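Local coordinates for Spermidine/putrescine ABC transporter, periplasmic binding protein (Treponema pallidum, PDB 2V84), which probably binds polyamines such as spermidine and putrescine as the periplasmic receptor of an ABC transporter, at residues Asp82-Ser85 and Ile86-Lys90. Numbering follows the deposited sequence.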
ATOM      1  N   ASP A  82       7.230  -2.106  -6.542  1.00 27.60           N
ATOM      2  CA  ASP A  82       7.524  -3.234  -7.423  1.00 28.27           C
ATOM      3  C   ASP A  82       7.017  -2.990  -8.846  1.00 28.52           C
ATOM      4  O   ASP A  82       7.711  -3.302  -9.819  1.00 28.56           O
ATOM      5  CB  ASP A  82       7.041  -4.583  -6.840  1.00 27.95           C
ATOM      6  CG  ASP A  82       5.602  -4.551  -6.363  1.00 29.94           C
ATOM      7  OD1 ASP A  82       5.137  -3.488  -5.901  1.00 30.59           O
ATOM      8  OD2 ASP A  82       4.935  -5.609  -6.428  1.00 31.00           O
ATOM      9  N   PHE A  83       5.836  -2.395  -8.976  1.00 28.53           N
ATOM     10  CA  PHE A  83       5.304  -2.069 -10.303  1.00 28.93           C
ATOM     11  C   PHE A  83       5.975  -0.869 -10.956  1.00 29.59           C
ATOM     12  O   PHE A  83       5.989  -0.775 -12.183  1.00 31.28           O
ATOM     13  CB  PHE A  83       3.786  -1.894 -10.275  1.00 28.90           C
ATOM     14  CG  PHE A  83       3.049  -3.189 -10.338  1.00 29.83           C
ATOM     15  CD1 PHE A  83       2.857  -3.937  -9.179  1.00 29.05           C
ATOM     16  CD2 PHE A  83       2.591  -3.691 -11.556  1.00 29.63           C
ATOM     17  CE1 PHE A  83       2.201  -5.160  -9.237  1.00 29.48           C
ATOM     18  CE2 PHE A  83       1.918  -4.922 -11.611  1.00 30.44           C
ATOM     19  CZ  PHE A  83       1.732  -5.643 -10.445  1.00 29.60           C
ATOM     20  N   VAL A  84       6.566   0.044 -10.178  1.00 28.99           N
ATOM     21  CA  VAL A  84       7.380   1.084 -10.848  1.00 28.30           C
ATOM     22  C   VAL A  84       8.603   0.455 -11.541  1.00 28.86           C
ATOM     23  O   VAL A  84       8.929   0.790 -12.718  1.00 28.95           O
ATOM     24  CB  VAL A  84       7.776   2.241  -9.908  1.00 28.73           C
ATOM     25  CG1 VAL A  84       8.736   3.215 -10.630  1.00 27.60           C
ATOM     26  CG2 VAL A  84       6.524   2.997  -9.453  1.00 25.79           C
ATOM     27  N   SER A  85       9.265  -0.457 -10.835  1.00 28.68           N
ATOM     28  CA  SER A  85      10.457  -1.125 -11.351  1.00 30.16           C
ATOM     29  C   SER A  85      10.144  -2.001 -12.576  1.00 30.54           C
ATOM     30  O   SER A  85      10.832  -1.919 -13.605  1.00 31.04           O
ATOM     31  CB  SER A  85      11.142  -1.909 -10.235  1.00 29.43           C
ATOM     32  OG  SER A  85      12.201  -2.735 -10.726  1.00 33.23           O
ATOM     33  N   ILE A  86       9.087  -2.809 -12.476  1.00 32.12           N
ATOM     34  CA  ILE A  86       8.578  -3.602 -13.616  1.00 32.93           C
ATOM     35  C   ILE A  86       8.309  -2.726 -14.831  1.00 33.82           C
ATOM     36  O   ILE A  86       8.737  -3.052 -15.957  1.00 34.11           O
ATOM     37  CB  ILE A  86       7.251  -4.376 -13.251  1.00 33.13           C
ATOM     38  CG1 ILE A  86       7.524  -5.511 -12.261  1.00 32.91           C
ATOM     39  CG2 ILE A  86       6.566  -4.913 -14.502  1.00 33.95           C
ATOM     40  CD1 ILE A  86       6.293  -5.963 -11.435  1.00 32.58           C
ATOM     41  N   MET A  87       7.605  -1.615 -14.609  1.00 34.19           N
ATOM     42  CA  MET A  87       7.172  -0.745 -15.714  1.00 35.44           C
ATOM     43  C   MET A  87       8.299   0.080 -16.327  1.00 34.65           C
ATOM     44  O   MET A  87       8.247   0.398 -17.519  1.00 35.10           O
ATOM     45  CB  MET A  87       6.034   0.175 -15.286  1.00 34.53           C
ATOM     46  CG  MET A  87       4.750  -0.582 -14.966  1.00 36.92           C
ATOM     47  SD  MET A  87       3.666   0.490 -14.032  1.00 38.74           S
ATOM     48  CE  MET A  87       2.532   0.908 -15.336  1.00 39.51           C
ATOM     49  N   LYS A  88       9.306   0.416 -15.523  1.00 34.47           N
ATOM     50  CA  LYS A  88      10.536   1.015 -16.059  1.00 35.22           C
ATOM     51  C   LYS A  88      11.251   0.082 -17.053  1.00 35.59           C
ATOM     52  O   LYS A  88      11.668   0.507 -18.139  1.00 35.32           O
ATOM     53  CB  LYS A  88      11.483   1.418 -14.923  1.00 35.21           C
ATOM     54  CG  LYS A  88      11.311   2.851 -14.456  1.00 34.57           C
ATOM     55  CD  LYS A  88      12.137   3.139 -13.225  1.00 35.17           C
ATOM     56  CE  LYS A  88      13.582   3.434 -13.567  1.00 35.19           C
ATOM     57  NZ  LYS A  88      14.256   4.081 -12.407  1.00 36.84           N
ATOM     58  N   ARG A  89      11.379  -1.194 -16.695  1.00 36.28           N
ATOM     59  CA  ARG A  89      12.108  -2.140 -17.556  1.00 37.14           C
ATOM     60  C   ARG A  89      11.360  -2.464 -18.850  1.00 36.96           C
ATOM     61  O   ARG A  89      11.978  -2.750 -19.892  1.00 37.07           O
ATOM     62  CB  ARG A  89      12.434  -3.419 -16.800  1.00 38.05           C
ATOM     63  CG  ARG A  89      13.237  -3.200 -15.517  1.00 39.64           C
ATOM     64  CD  ARG A  89      13.870  -4.494 -15.088  1.00 42.45           C
ATOM     65  NE  ARG A  89      12.875  -5.544 -14.918  1.00 42.99           N
ATOM     66  CZ  ARG A  89      12.588  -6.076 -13.747  1.00 44.04           C
ATOM     67  NH1 ARG A  89      13.239  -5.656 -12.675  1.00 45.57           N
ATOM     68  NH2 ARG A  89      11.663  -7.024 -13.638  1.00 44.96           N
ATOM     69  N   LYS A  90      10.034  -2.415 -18.768  1.00 36.68           N
ATOM     70  CA  LYS A  90       9.147  -2.592 -19.911  1.00 36.11           C
ATOM     71  C   LYS A  90       8.937  -1.294 -20.672  1.00 35.31           C
ATOM     72  O   LYS A  90       8.204  -1.267 -21.659  1.00 35.52           O
ATOM     73  CB  LYS A  90       7.792  -3.139 -19.444  1.00 36.51           C
ATOM     74  CG  LYS A  90       7.800  -4.606 -19.063  1.00 38.03           C
ATOM     75  CD  LYS A  90       6.442  -5.258 -19.351  1.00 40.05           C
ATOM     76  CE  LYS A  90       6.525  -6.776 -19.254  1.00 42.22           C
ATOM     77  NZ  LYS A  90       5.542  -7.458 -20.149  1.00 42.03           N
TER
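In helix 81-89 of this periplasmic binding protein, four consecutive backbone N-H...O=C hydrogen bonds from residue i+4 to residue i join residues 82-85 to the following turn, beginning with Ile86 N to Asp82 O at 3.0 Å and a nearly straight 172°. Met87 N meets Phe83 O with 152° at the hydrogen. Lys88 N to Val84 O and Arg89 N to Ser85 O, the latter a longer 3.2 Å, continue the series.

CD1 of Ile86 sits 4.3 Å above the Phe83 ring, over its centre, a placement helped by CG1 lying anti to the carbonyl carbon (chi1 -70°); Phe83 itself packs on Asn60 and Glu61 of helix 60-67. Met87 SD runs 4.5 Å from Phe83 CB and 3.2 Å from Phe83 O, while its side chain packs on Met63 and Phe64. Around the helix, Arg89 NH1 comes 3.7 Å from Ser85 OG, a proximity rather than a bond.

Asp82, hydrogen-bonded through OD1 to Ser80, lies near Arg167 of the predicted spermidine site. Phe83 and Met87 thus pack on helix 60-67 and Val84 on loops at Tyr117 and Cys261, while salt bridges from Lys88 to Asp118 and Arg89 to Asp325 tie down the last turn.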